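PDB 4K3C: outer membrane protein assembly factor BamA from Haemophilus ducreyi, which probably takes part, as the barrel-bearing subunit of the Bam complex, in assembling beta-barrel proteins and inserting them into the outer membrane. Local coordinates for residues A[313-318]-A[330-335]; A[344-349]-A[374-379]; A[390-395]-A[462-467]. All coordinates share one frame; numbering follows the deposited sequence.

Contact 1: residues A[313-318]-A[330-335]; sequences GWNYNN and SANISG
Gly-313 to Asn-317 run against Ser-330 to Ser-334 with N-to-C directions 177° apart and segment axes 4.5 Å from each other at closest approach. They belong to the beta hairpin of strands 303-317 and 328-338 in the transmembrane barrel of the Omp85 fold. Trp-314 with Ile-333 and Tyr-316 with Ala-331 are hydrogen-bonded pairs, each joined by two backbone bonds; the longest of the four is Ile-333 N to Trp-314 O, 3.1 Å. Non-hydrogen-bonded pairs alternate with them: Gly-313 with Ser-334, Asn-315 with Asn-332 and Asn-317 with Ser-330.

This alternation sorts the side chains. Trp-314, Tyr-316, Ala-331 and Ile-333 share one face, consistent with the lipid-facing outside of the barrel, whereas Asn-315, Asn-317, Ser-330, Asn-332 and Ser-334 share the other. Trp-314 has CG anti to its backbone N (chi1 162°), and its six-membered ring presents an edge to Ile-333, with CE3 3.8 Å from CB. Tyr-316 likewise turns a ring edge to the neighbouring strand: CD2 lies 3.9 Å from Ala-331 N, which sits near the ring plane. Beyond Trp-314 the sheet continues to strand 260-274, where its ring meets that of Tyr-262. On the polar face, Ser-330 OG bonds to Ser-354 OG of strand 346-358.

The side-chain hydrogen bond across the pair runs between Asn-315 and Asn-332, whose amide planes are 69° apart. Asn-332 ND2 gives a bent bond to Asn-315 OD1 at 2.6 Å, approaching from above the acceptor's carbonyl plane, while Asn-332 OD1 accepts a weak bond from Ser-334 OG at 3.2 Å.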
ATOM      1  N   GLY A 313       1.568   9.337   9.608  1.00 42.88           N
ATOM      2  CA  GLY A 313       1.838   9.305   8.187  1.00 44.16           C
ATOM      3  C   GLY A 313       0.599   9.651   7.398  1.00 57.98           C
ATOM      4  O   GLY A 313      -0.515   9.582   7.930  1.00 65.11           O
ATOM      5  N   TRP A 314       0.784  10.031   6.136  1.00 30.41           N
ATOM      6  CA  TRP A 314      -0.335  10.258   5.249  1.00 31.15           C
ATOM      7  C   TRP A 314      -0.080   9.601   3.914  1.00 45.46           C
ATOM      8  O   TRP A 314       1.021   9.691   3.376  1.00 45.01           O
ATOM      9  CB  TRP A 314      -0.564  11.752   5.053  1.00 49.44           C
ATOM     10  CG  TRP A 314      -1.397  12.059   3.852  1.00 50.17           C
ATOM     11  CD1 TRP A 314      -2.682  11.650   3.608  1.00 44.58           C
ATOM     12  CD2 TRP A 314      -1.002  12.832   2.718  1.00 66.81           C
ATOM     13  NE1 TRP A 314      -3.108  12.121   2.407  1.00 58.46           N
ATOM     14  CE2 TRP A 314      -2.099  12.855   1.831  1.00 69.87           C
ATOM     15  CE3 TRP A 314       0.173  13.511   2.363  1.00 69.89           C
ATOM     16  CZ2 TRP A 314      -2.061  13.540   0.602  1.00 64.99           C
ATOM     17  CZ3 TRP A 314       0.211  14.186   1.141  1.00 64.94           C
ATOM     18  CH2 TRP A 314      -0.901  14.195   0.279  1.00 61.19           C
ATOM     19  N   ASN A 315      -1.092   8.947   3.359  1.00 48.35           N
ATOM     20  CA  ASN A 315      -0.868   8.173   2.148  1.00 50.92           C
ATOM     21  C   ASN A 315      -1.820   8.424   1.028  1.00 59.26           C
ATOM     22  O   ASN A 315      -3.000   8.063   1.093  1.00 56.97           O
ATOM     23  CB  ASN A 315      -0.827   6.690   2.443  1.00 52.39           C
ATOM     24  CG  ASN A 315       0.503   6.270   2.952  1.00 56.75           C
ATOM     25  OD1 ASN A 315       1.445   6.085   2.171  1.00 57.59           O
ATOM     26  ND2 ASN A 315       0.617   6.150   4.277  1.00 48.58           N
ATOM     27  N   TYR A 316      -1.270   9.026  -0.016  1.00 60.11           N
ATOM     28  CA  TYR A 316      -2.021   9.317  -1.211  1.00 50.26           C
ATOM     29  C   TYR A 316      -1.672   8.308  -2.297  1.00 52.59           C
ATOM     30  O   TYR A 316      -0.498   8.034  -2.542  1.00 58.67           O
ATOM     31  CB  TYR A 316      -1.746  10.756  -1.656  1.00 44.71           C
ATOM     32  CG  TYR A 316      -2.397  11.130  -2.967  1.00 62.29           C
ATOM     33  CD1 TYR A 316      -3.709  11.592  -3.021  1.00 66.36           C
ATOM     34  CD2 TYR A 316      -1.696  11.027  -4.159  1.00 65.95           C
ATOM     35  CE1 TYR A 316      -4.292  11.936  -4.238  1.00 64.52           C
ATOM     36  CE2 TYR A 316      -2.272  11.365  -5.365  1.00 60.98           C
ATOM     37  CZ  TYR A 316      -3.561  11.813  -5.402  1.00 60.04           C
ATOM     38  OH  TYR A 316      -4.099  12.140  -6.622  1.00 66.24           O
ATOM     39  N   ASN A 317      -2.700   7.735  -2.919  1.00 53.76           N
ATOM     40  CA  ASN A 317      -2.524   6.920  -4.113  1.00 57.30           C
ATOM     41  C   ASN A 317      -3.605   7.180  -5.147  1.00 71.76           C
ATOM     42  O   ASN A 317      -4.790   7.008  -4.872  1.00 84.58           O
ATOM     43  CB  ASN A 317      -2.502   5.425  -3.779  1.00 46.49           C
ATOM     44  CG  ASN A 317      -2.075   4.562  -4.976  1.00 54.22           C
ATOM     45  OD1 ASN A 317      -2.621   4.672  -6.074  1.00 60.38           O
ATOM     46  ND2 ASN A 317      -1.078   3.712  -4.761  1.00 51.84           N
ATOM     47  N   ASN A 318      -3.200   7.582  -6.343  1.00 70.76           N
ATOM     48  CA  ASN A 318      -4.115   7.565  -7.468  1.00 76.26           C
ATOM     49  C   ASN A 318      -3.884   6.281  -8.226  1.00 91.11           C
ATOM     50  O   ASN A 318      -4.514   5.262  -7.946  1.00107.35           O
ATOM     51  CB  ASN A 318      -3.873   8.739  -8.394  1.00 70.25           C
ATOM     52  CG  ASN A 318      -5.066   9.625  -8.505  1.00 73.03           C
ATOM     53  OD1 ASN A 318      -4.940  10.826  -8.735  1.00 76.39           O
ATOM     54  ND2 ASN A 318      -6.247   9.047  -8.325  1.00 76.69           N
ATOM     55  N   SER A 330       1.101   9.168  -6.802  1.00 59.59           N
ATOM     56  CA  SER A 330       1.079   8.600  -5.477  1.00 55.81           C
ATOM     57  C   SER A 330       2.073   9.402  -4.649  1.00 55.37           C
ATOM     58  O   SER A 330       3.046   9.962  -5.180  1.00 44.93           O
ATOM     59  CB  SER A 330       1.507   7.142  -5.525  1.00 50.34           C
ATOM     60  OG  SER A 330       2.907   7.053  -5.704  1.00 49.51           O
ATOM     61  N   ALA A 331       1.826   9.460  -3.348  1.00 53.33           N
ATOM     62  CA  ALA A 331       2.695  10.218  -2.475  1.00 44.21           C
ATOM     63  C   ALA A 331       2.516   9.879  -0.992  1.00 44.68           C
ATOM     64  O   ALA A 331       1.494   9.326  -0.576  1.00 51.13           O
ATOM     65  CB  ALA A 331       2.529  11.707  -2.733  1.00 30.78           C
ATOM     66  N   ASN A 332       3.534  10.221  -0.211  1.00 41.76           N
ATOM     67  CA  ASN A 332       3.562   9.933   1.202  1.00 35.22           C
ATOM     68  C   ASN A 332       4.200  11.077   1.996  1.00 41.02           C
ATOM     69  O   ASN A 332       5.168  11.706   1.552  1.00 44.79           O
ATOM     70  CB  ASN A 332       4.351   8.651   1.442  1.00 40.08           C
ATOM     71  CG  ASN A 332       4.310   8.214   2.894  1.00 73.83           C
ATOM     72  OD1 ASN A 332       4.926   8.835   3.767  1.00 79.41           O
ATOM     73  ND2 ASN A 332       3.583   7.135   3.164  1.00 91.57           N
ATOM     74  N   ILE A 333       3.646  11.334   3.176  1.00 42.49           N
ATOM     75  CA  ILE A 333       4.236  12.233   4.157  1.00 40.65           C
ATOM     76  C   ILE A 333       4.272  11.478   5.497  1.00 43.93           C
ATOM     77  O   ILE A 333       3.227  11.111   6.047  1.00 42.16           O
ATOM     78  CB  ILE A 333       3.447  13.583   4.244  1.00 47.80           C
ATOM     79  CG1 ILE A 333       4.196  14.655   3.489  1.00 49.04           C
ATOM     80  CG2 ILE A 333       3.338  14.101   5.675  1.00 47.95           C
ATOM     81  CD1 ILE A 333       5.570  14.872   4.082  1.00 56.09           C
ATOM     82  N   SER A 334       5.470  11.204   6.001  1.00 47.30           N
ATOM     83  CA  SER A 334       5.603  10.451   7.248  1.00 42.40           C
ATOM     84  C   SER A 334       6.542  11.114   8.253  1.00 35.40           C
ATOM     85  O   SER A 334       7.410  11.902   7.887  1.00 34.30           O
ATOM     86  CB  SER A 334       6.033   9.014   6.968  1.00 51.62           C
ATOM     87  OG  SER A 334       7.146   8.976   6.087  1.00 63.81           O
ATOM     88  N   GLY A 335       6.348  10.795   9.527  1.00 39.96           N
ATOM     89  CA  GLY A 335       7.132  11.383  10.596  1.00 36.75           C
ATOM     90  C   GLY A 335       7.267  10.464  11.797  1.00 42.13           C
ATOM     91  O   GLY A 335       6.319   9.764  12.176  1.00 51.51           O
TER

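Contact 2: residues A[344-349]-A[374-379]; sequences NKYYQV and AYTNSF
Lys-345 and Phe-379 cross at about a right angle, and the aliphatic part of the lysine does the touching: CB lies over the ring face, 4.3 Å from the Phe-379 centroid, and CG comes to 3.5 Å from CE2. Phe-379 has CG between its backbone N and carbonyl carbon (chi1 53°), on the side of the neighbouring segment. Its ring lies over Lys-345 O, which sits toward the rim. Tyr-347 adopts the same first torsion (chi1 51°). One face of its ring is turned to Asn-377 O, 3.5 Å above the plane and over the centre. The two rings meet rim to rim with planes 16° apart, CD2 of Tyr-347 being 3.7 Å from CD1 of Phe-379. The hydrogen-bonded pairs Tyr-347 with Asn-377 and Val-349 with Tyr-375 define the antiparallel hairpin of strands 346-358 and 366-378 in the Omp85 barrel, and these four residues share one face. On the other face Gln-348 and Thr-376 lie side by side, pointing the same way. Gln-348 NE2 donates a nearly straight bond to Thr-376 OG1 at 3.2 Å, with the hydroxyl oxygen in the amide plane. Gln-348 CG packs 3.8 Å from Thr-376 CG2.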
ATOM      1  N   ASN A 344      18.118   8.404  23.388  1.00 46.39           N
ATOM      2  CA  ASN A 344      18.172   8.767  21.950  1.00 55.85           C
ATOM      3  C   ASN A 344      17.651  10.134  21.395  1.00 78.74           C
ATOM      4  O   ASN A 344      18.394  10.792  20.645  1.00 78.05           O
ATOM      5  CB  ASN A 344      17.630   7.615  21.110  1.00 41.82           C
ATOM      6  CG  ASN A 344      18.661   6.551  20.899  1.00 50.04           C
ATOM      7  OD1 ASN A 344      19.866   6.816  20.999  1.00 54.53           O
ATOM      8  ND2 ASN A 344      18.210   5.336  20.606  1.00 54.60           N
ATOM      9  N   LYS A 345      16.404  10.525  21.700  1.00 60.93           N
ATOM     10  CA  LYS A 345      15.917  11.912  21.452  1.00 54.14           C
ATOM     11  C   LYS A 345      16.096  12.507  20.038  1.00 49.91           C
ATOM     12  O   LYS A 345      16.893  13.443  19.842  1.00 41.14           O
ATOM     13  CB  LYS A 345      16.537  12.895  22.461  1.00 45.52           C
ATOM     14  CG  LYS A 345      15.630  13.279  23.611  1.00 53.84           C
ATOM     15  CD  LYS A 345      16.386  14.087  24.654  1.00 62.78           C
ATOM     16  CE  LYS A 345      15.548  14.319  25.896  1.00 61.37           C
ATOM     17  NZ  LYS A 345      14.995  15.696  25.947  1.00 59.25           N
ATOM     18  N   TYR A 346      15.338  12.008  19.069  1.00 39.26           N
ATOM     19  CA  TYR A 346      15.492  12.470  17.689  1.00 40.18           C
ATOM     20  C   TYR A 346      14.154  12.431  16.942  1.00 51.17           C
ATOM     21  O   TYR A 346      13.135  11.982  17.487  1.00 50.87           O
ATOM     22  CB  TYR A 346      16.521  11.605  16.966  1.00 46.91           C
ATOM     23  CG  TYR A 346      16.071  10.159  16.772  1.00 54.75           C
ATOM     24  CD1 TYR A 346      16.182   9.224  17.809  1.00 58.62           C
ATOM     25  CD2 TYR A 346      15.524   9.731  15.564  1.00 52.99           C
ATOM     26  CE1 TYR A 346      15.766   7.903  17.646  1.00 56.36           C
ATOM     27  CE2 TYR A 346      15.107   8.409  15.396  1.00 61.34           C
ATOM     28  CZ  TYR A 346      15.231   7.499  16.442  1.00 56.24           C
ATOM     29  OH  TYR A 346      14.826   6.190  16.270  1.00 49.27           O
ATOM     30  N   TYR A 347      14.146  12.906  15.698  1.00 55.94           N
ATOM     31  CA  TYR A 347      12.937  12.834  14.873  1.00 50.43           C
ATOM     32  C   TYR A 347      13.265  12.596  13.423  1.00 50.05           C
ATOM     33  O   TYR A 347      14.338  12.959  12.966  1.00 59.55           O
ATOM     34  CB  TYR A 347      12.076  14.090  14.994  1.00 41.98           C
ATOM     35  CG  TYR A 347      12.814  15.382  14.779  1.00 46.46           C
ATOM     36  CD1 TYR A 347      13.062  15.869  13.493  1.00 39.99           C
ATOM     37  CD2 TYR A 347      13.245  16.140  15.866  1.00 52.76           C
ATOM     38  CE1 TYR A 347      13.736  17.085  13.294  1.00 36.09           C
ATOM     39  CE2 TYR A 347      13.917  17.345  15.680  1.00 55.74           C
ATOM     40  CZ  TYR A 347      14.165  17.811  14.394  1.00 49.29           C
ATOM     41  OH  TYR A 347      14.837  19.002  14.233  1.00 51.86           O
ATOM     42  N   GLN A 348      12.335  11.979  12.707  1.00 37.46           N
ATOM     43  CA  GLN A 348      12.521  11.717  11.293  1.00 37.79           C
ATOM     44  C   GLN A 348      11.272  12.182  10.532  1.00 42.15           C
ATOM     45  O   GLN A 348      10.177  12.107  11.056  1.00 51.78           O
ATOM     46  CB  GLN A 348      12.809  10.230  11.051  1.00 37.58           C
ATOM     47  CG  GLN A 348      13.778   9.605  12.060  1.00 51.72           C
ATOM     48  CD  GLN A 348      14.422   8.302  11.569  1.00 66.02           C
ATOM     49  OE1 GLN A 348      14.028   7.199  11.974  1.00 64.17           O
ATOM     50  NE2 GLN A 348      15.430   8.430  10.707  1.00 74.84           N
ATOM     51  N   VAL A 349      11.445  12.678   9.309  1.00 42.61           N
ATOM     52  CA  VAL A 349      10.328  13.097   8.463  1.00 38.97           C
ATOM     53  C   VAL A 349      10.690  12.823   7.003  1.00 33.74           C
ATOM     54  O   VAL A 349      11.831  13.043   6.617  1.00 33.98           O
ATOM     55  CB  VAL A 349       9.995  14.599   8.678  1.00 49.91           C
ATOM     56  CG1 VAL A 349      11.189  15.483   8.328  1.00 38.05           C
ATOM     57  CG2 VAL A 349       8.776  15.006   7.871  1.00 55.52           C
ATOM     58  N   ALA A 374      14.273  13.051   2.621  1.00 51.06           N
ATOM     59  CA  ALA A 374      14.398  12.412   3.931  1.00 38.19           C
ATOM     60  C   ALA A 374      15.274  13.247   4.835  1.00 46.86           C
ATOM     61  O   ALA A 374      16.370  13.638   4.454  1.00 62.53           O
ATOM     62  CB  ALA A 374      15.000  11.052   3.791  1.00 28.49           C
ATOM     63  N   TYR A 375      14.812  13.494   6.047  1.00 40.09           N
ATOM     64  CA  TYR A 375      15.567  14.333   6.949  1.00 36.95           C
ATOM     65  C   TYR A 375      15.408  13.909   8.398  1.00 40.08           C
ATOM     66  O   TYR A 375      14.296  13.716   8.885  1.00 41.71           O
ATOM     67  CB  TYR A 375      15.141  15.782   6.790  1.00 30.41           C
ATOM     68  CG  TYR A 375      15.757  16.685   7.810  1.00 31.36           C
ATOM     69  CD1 TYR A 375      17.123  16.870   7.862  1.00 44.47           C
ATOM     70  CD2 TYR A 375      14.974  17.351   8.726  1.00 42.17           C
ATOM     71  CE1 TYR A 375      17.699  17.711   8.802  1.00 46.40           C
ATOM     72  CE2 TYR A 375      15.530  18.189   9.675  1.00 45.25           C
ATOM     73  CZ  TYR A 375      16.893  18.370   9.703  1.00 48.68           C
ATOM     74  OH  TYR A 375      17.440  19.205  10.643  1.00 53.57           O
ATOM     75  N   THR A 376      16.537  13.771   9.081  1.00 42.29           N
ATOM     76  CA  THR A 376      16.544  13.471  10.498  1.00 41.73           C
ATOM     77  C   THR A 376      17.298  14.561  11.210  1.00 42.15           C
ATOM     78  O   THR A 376      18.320  15.026  10.728  1.00 44.69           O
ATOM     79  CB  THR A 376      17.297  12.140  10.814  1.00 44.22           C
ATOM     80  OG1 THR A 376      16.885  11.114   9.907  1.00 55.99           O
ATOM     81  CG2 THR A 376      17.019  11.669  12.245  1.00 34.24           C
ATOM     82  N   ASN A 377      16.795  14.964  12.364  1.00 48.57           N
ATOM     83  CA  ASN A 377      17.663  15.579  13.357  1.00 55.01           C
ATOM     84  C   ASN A 377      17.323  15.191  14.786  1.00 54.39           C
ATOM     85  O   ASN A 377      16.332  14.491  15.048  1.00 47.29           O
ATOM     86  CB  ASN A 377      17.769  17.098  13.219  1.00 50.16           C
ATOM     87  CG  ASN A 377      19.193  17.593  13.446  1.00 52.32           C
ATOM     88  OD1 ASN A 377      19.612  17.848  14.578  1.00 49.28           O
ATOM     89  ND2 ASN A 377      19.950  17.700  12.367  1.00 58.85           N
ATOM     90  N   SER A 378      18.168  15.661  15.694  1.00 48.21           N
ATOM     91  CA  SER A 378      18.103  15.281  17.085  1.00 56.44           C
ATOM     92  C   SER A 378      17.990  16.533  17.933  1.00 48.95           C
ATOM     93  O   SER A 378      17.952  17.630  17.403  1.00 46.09           O
ATOM     94  CB  SER A 378      19.359  14.491  17.457  1.00 60.40           C
ATOM     95  OG  SER A 378      20.531  15.189  17.062  1.00 57.53           O
ATOM     96  N   PHE A 379      17.942  16.361  19.248  1.00 38.09           N
ATOM     97  CA  PHE A 379      17.738  17.464  20.164  1.00 41.25           C
ATOM     98  C   PHE A 379      18.067  16.978  21.566  1.00 43.63           C
ATOM     99  O   PHE A 379      18.370  15.807  21.759  1.00 44.56           O
ATOM    100  CB  PHE A 379      16.294  17.970  20.085  1.00 39.20           C
ATOM    101  CG  PHE A 379      15.257  16.897  20.267  1.00 53.01           C
ATOM    102  CD1 PHE A 379      14.795  16.168  19.188  1.00 50.06           C
ATOM    103  CD2 PHE A 379      14.738  16.619  21.527  1.00 52.29           C
ATOM    104  CE1 PHE A 379      13.842  15.184  19.367  1.00 51.29           C
ATOM    105  CE2 PHE A 379      13.786  15.630  21.718  1.00 42.84           C
ATOM    106  CZ  PHE A 379      13.338  14.915  20.646  1.00 49.57           C
TER

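Contact 3: residues A[390-395]-A[462-467]; sequences YSAGGM and ATVWNT
Tyr-390 meets Val-464 through its backbone: the carbonyl O lies 3.4 Å from Val-464 CG1. Its CB starts toward strand 453-465, but the ring leads away to Ala-374, and its OH makes a weak hydrogen bond with Thr-376 OG1 on strand 366-378. At Ser-391 the CB points away, and the touching atom is the carbonyl carbon, Ser-391 C lying 3.9 Å from Val-464 CG2.

Ala-392 turns its CB back toward the strand and meets two side chains there. Ala-392 CB lies 3.7 Å from Val-464 CG2 and 4.0 Å from Ala-462 CB. The backbone N of Ala-392 also packs on Val-464 CG2, at 3.6 Å. The valine can serve both ends of the contact because its methyls diverge: CG1 is anti to the backbone N (chi1 179°) and reaches Tyr-390, while CG2 is anti to the carbonyl carbon and reaches Ala-392. Ala-462 and Val-464 are two residues apart on the strand and so point to the same side, the side along which the loop passes.

The joint is small, 168 Å² over both segments: methyl groups pack on one another and on backbone atoms of the loop, without cross-segment hydrogen bonds. Past Ala-392 the chain leaves the strand through Gly-393, at whose backbone angles (phi 124°) a CB would be jammed against the carbonyl O of Ala-392. Met-395 then packs on Gln-525 and Thr-527 of strand 521-531. A long loop between two barrel strands, folded inward against the wall just before its Leu-Arg-Gly-Phe sequence, which spans Leu-398 to Phe-401, is characteristic of extracellular loop 6 of the Omp85 family.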
ATOM      1  N   TYR A 390      20.916   7.925   6.669  1.00 47.18           N
ATOM      2  CA  TYR A 390      20.545   7.626   5.289  1.00 41.74           C
ATOM      3  C   TYR A 390      21.732   7.437   4.355  1.00 43.25           C
ATOM      4  O   TYR A 390      22.824   7.945   4.574  1.00 43.08           O
ATOM      5  CB  TYR A 390      19.675   8.728   4.713  1.00 43.10           C
ATOM      6  CG  TYR A 390      18.480   9.100   5.553  1.00 50.72           C
ATOM      7  CD1 TYR A 390      17.481   8.181   5.820  1.00 47.01           C
ATOM      8  CD2 TYR A 390      18.332  10.390   6.047  1.00 55.30           C
ATOM      9  CE1 TYR A 390      16.387   8.520   6.558  1.00 27.76           C
ATOM     10  CE2 TYR A 390      17.224  10.738   6.802  1.00 54.23           C
ATOM     11  CZ  TYR A 390      16.254   9.791   7.052  1.00 46.56           C
ATOM     12  OH  TYR A 390      15.146  10.125   7.798  1.00 47.02           O
ATOM     13  N   SER A 391      21.488   6.694   3.294  1.00 42.15           N
ATOM     14  CA  SER A 391      22.457   6.509   2.247  1.00 33.65           C
ATOM     15  C   SER A 391      21.641   6.281   0.976  1.00 39.59           C
ATOM     16  O   SER A 391      20.464   5.915   1.047  1.00 48.22           O
ATOM     17  CB  SER A 391      23.371   5.324   2.550  1.00 29.54           C
ATOM     18  OG  SER A 391      22.692   4.084   2.401  1.00 47.73           O
ATOM     19  N   ALA A 392      22.251   6.527  -0.181  1.00 43.96           N
ATOM     20  CA  ALA A 392      21.560   6.362  -1.449  1.00 40.63           C
ATOM     21  C   ALA A 392      22.411   5.511  -2.364  1.00 30.44           C
ATOM     22  O   ALA A 392      23.554   5.207  -2.041  1.00 36.63           O
ATOM     23  CB  ALA A 392      21.268   7.716  -2.080  1.00 48.60           C
ATOM     24  N   GLY A 393      21.850   5.139  -3.508  1.00 28.51           N
ATOM     25  CA  GLY A 393      22.488   4.217  -4.427  1.00 28.91           C
ATOM     26  C   GLY A 393      21.563   3.041  -4.681  1.00 48.45           C
ATOM     27  O   GLY A 393      20.650   2.782  -3.891  1.00 55.44           O
ATOM     28  N   GLY A 394      21.786   2.336  -5.784  1.00 38.66           N
ATOM     29  CA  GLY A 394      21.011   1.154  -6.103  1.00 37.96           C
ATOM     30  C   GLY A 394      19.620   1.444  -6.627  1.00 44.31           C
ATOM     31  O   GLY A 394      19.150   2.575  -6.521  1.00 55.38           O
ATOM     32  N   MET A 395      18.978   0.417  -7.196  1.00 41.23           N
ATOM     33  CA  MET A 395      17.605   0.505  -7.692  1.00 34.14           C
ATOM     34  C   MET A 395      16.743   1.117  -6.609  1.00 40.87           C
ATOM     35  O   MET A 395      16.888   0.798  -5.426  1.00 46.08           O
ATOM     36  CB  MET A 395      17.057  -0.882  -8.061  1.00 30.31           C
ATOM     37  CG  MET A 395      17.965  -1.735  -8.965  1.00 44.88           C
ATOM     38  SD  MET A 395      17.085  -3.109  -9.765  1.00 37.41           S
ATOM     39  CE  MET A 395      15.873  -3.525  -8.511  1.00117.40           C
ATOM     40  N   ALA A 462      20.691  11.737  -7.006  1.00 43.25           N
ATOM     41  CA  ALA A 462      20.564  11.594  -5.557  1.00 43.55           C
ATOM     42  C   ALA A 462      21.688  12.332  -4.831  1.00 49.91           C
ATOM     43  O   ALA A 462      22.730  12.640  -5.421  1.00 58.37           O
ATOM     44  CB  ALA A 462      20.575  10.132  -5.181  1.00 40.20           C
ATOM     45  N   THR A 463      21.469  12.624  -3.552  1.00 42.27           N
ATOM     46  CA  THR A 463      22.434  13.378  -2.765  1.00 41.49           C
ATOM     47  C   THR A 463      22.227  13.102  -1.276  1.00 36.30           C
ATOM     48  O   THR A 463      21.145  13.310  -0.747  1.00 34.36           O
ATOM     49  CB  THR A 463      22.347  14.913  -3.065  1.00 30.18           C
ATOM     50  OG1 THR A 463      23.051  15.657  -2.062  1.00 39.25           O
ATOM     51  CG2 THR A 463      20.916  15.361  -3.063  1.00 29.78           C
ATOM     52  N   VAL A 464      23.268  12.624  -0.605  1.00 39.62           N
ATOM     53  CA  VAL A 464      23.206  12.391   0.834  1.00 37.04           C
ATOM     54  C   VAL A 464      24.278  13.161   1.588  1.00 41.11           C
ATOM     55  O   VAL A 464      25.474  12.949   1.401  1.00 64.20           O
ATOM     56  CB  VAL A 464      23.376  10.901   1.196  1.00 36.25           C
ATOM     57  CG1 VAL A 464      23.325  10.742   2.703  1.00 40.32           C
ATOM     58  CG2 VAL A 464      22.310  10.055   0.537  1.00 39.06           C
ATOM     59  N   TRP A 465      23.850  14.030   2.478  1.00 31.63           N
ATOM     60  CA  TRP A 465      24.792  14.837   3.220  1.00 37.87           C
ATOM     61  C   TRP A 465      24.519  14.876   4.714  1.00 39.75           C
ATOM     62  O   TRP A 465      23.458  14.455   5.168  1.00 38.71           O
ATOM     63  CB  TRP A 465      24.835  16.259   2.656  1.00 40.64           C
ATOM     64  CG  TRP A 465      23.645  17.181   2.953  1.00 37.85           C
ATOM     65  CD1 TRP A 465      23.621  18.202   3.845  1.00 33.77           C
ATOM     66  CD2 TRP A 465      22.362  17.184   2.311  1.00 32.11           C
ATOM     67  NE1 TRP A 465      22.412  18.835   3.810  1.00 33.46           N
ATOM     68  CE2 TRP A 465      21.622  18.233   2.868  1.00 32.46           C
ATOM     69  CE3 TRP A 465      21.769  16.393   1.324  1.00 52.34           C
ATOM     70  CZ2 TRP A 465      20.320  18.523   2.479  1.00 31.97           C
ATOM     71  CZ3 TRP A 465      20.471  16.677   0.943  1.00 47.95           C
ATOM     72  CH2 TRP A 465      19.763  17.738   1.519  1.00 31.12           C
ATOM     73  N   ASN A 466      25.495  15.408   5.447  1.00 34.20           N
ATOM     74  CA  ASN A 466      25.468  15.568   6.887  1.00 47.59           C
ATOM     75  C   ASN A 466      25.356  17.050   7.198  1.00 44.24           C
ATOM     76  O   ASN A 466      26.347  17.781   7.096  1.00 44.28           O
ATOM     77  CB  ASN A 466      26.791  15.034   7.445  1.00 54.88           C
ATOM     78  CG  ASN A 466      26.946  15.220   8.957  1.00 53.57           C
ATOM     79  OD1 ASN A 466      26.242  16.017   9.597  1.00 40.48           O
ATOM     80  ND2 ASN A 466      27.905  14.480   9.536  1.00 56.01           N
ATOM     81  N   THR A 467      24.170  17.487   7.611  1.00 39.70           N
ATOM     82  CA  THR A 467      23.961  18.877   8.023  1.00 36.16           C
ATOM     83  C   THR A 467      24.892  19.369   9.129  1.00 47.56           C
ATOM     84  O   THR A 467      25.155  20.564   9.223  1.00 53.04           O
ATOM     85  CB  THR A 467      22.537  19.117   8.511  1.00 39.50           C
ATOM     86  OG1 THR A 467      22.316  18.348   9.703  1.00 36.73           O
ATOM     87  CG2 THR A 467      21.534  18.717   7.444  1.00 34.43           C
TER

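How the contacts relate
All three contacts belong to the Omp85 barrel and follow one another along the chain. Contacts 1 and 2 lie on successive hairpins, their centres 19 Å apart; they touch where strands 328-338 and 346-358 are neighbours, with Ser-334 O 3.4 Å from Val-349 CG2. Contact 3 joins the loop after strand 366-378 to strand 453-465, its centre 16 Å from that of contact 2 and 21 Å from that of contact 1. It touches contact 2, Ala-374 CB lying 3.7 Å from Tyr-390 CZ, whereas about 8 Å separates its nearest atoms from contact 1. Contacts 1 and 2 therefore hold neighbouring strands of the wall together, and contact 3 sets a loop against the wall's inner side.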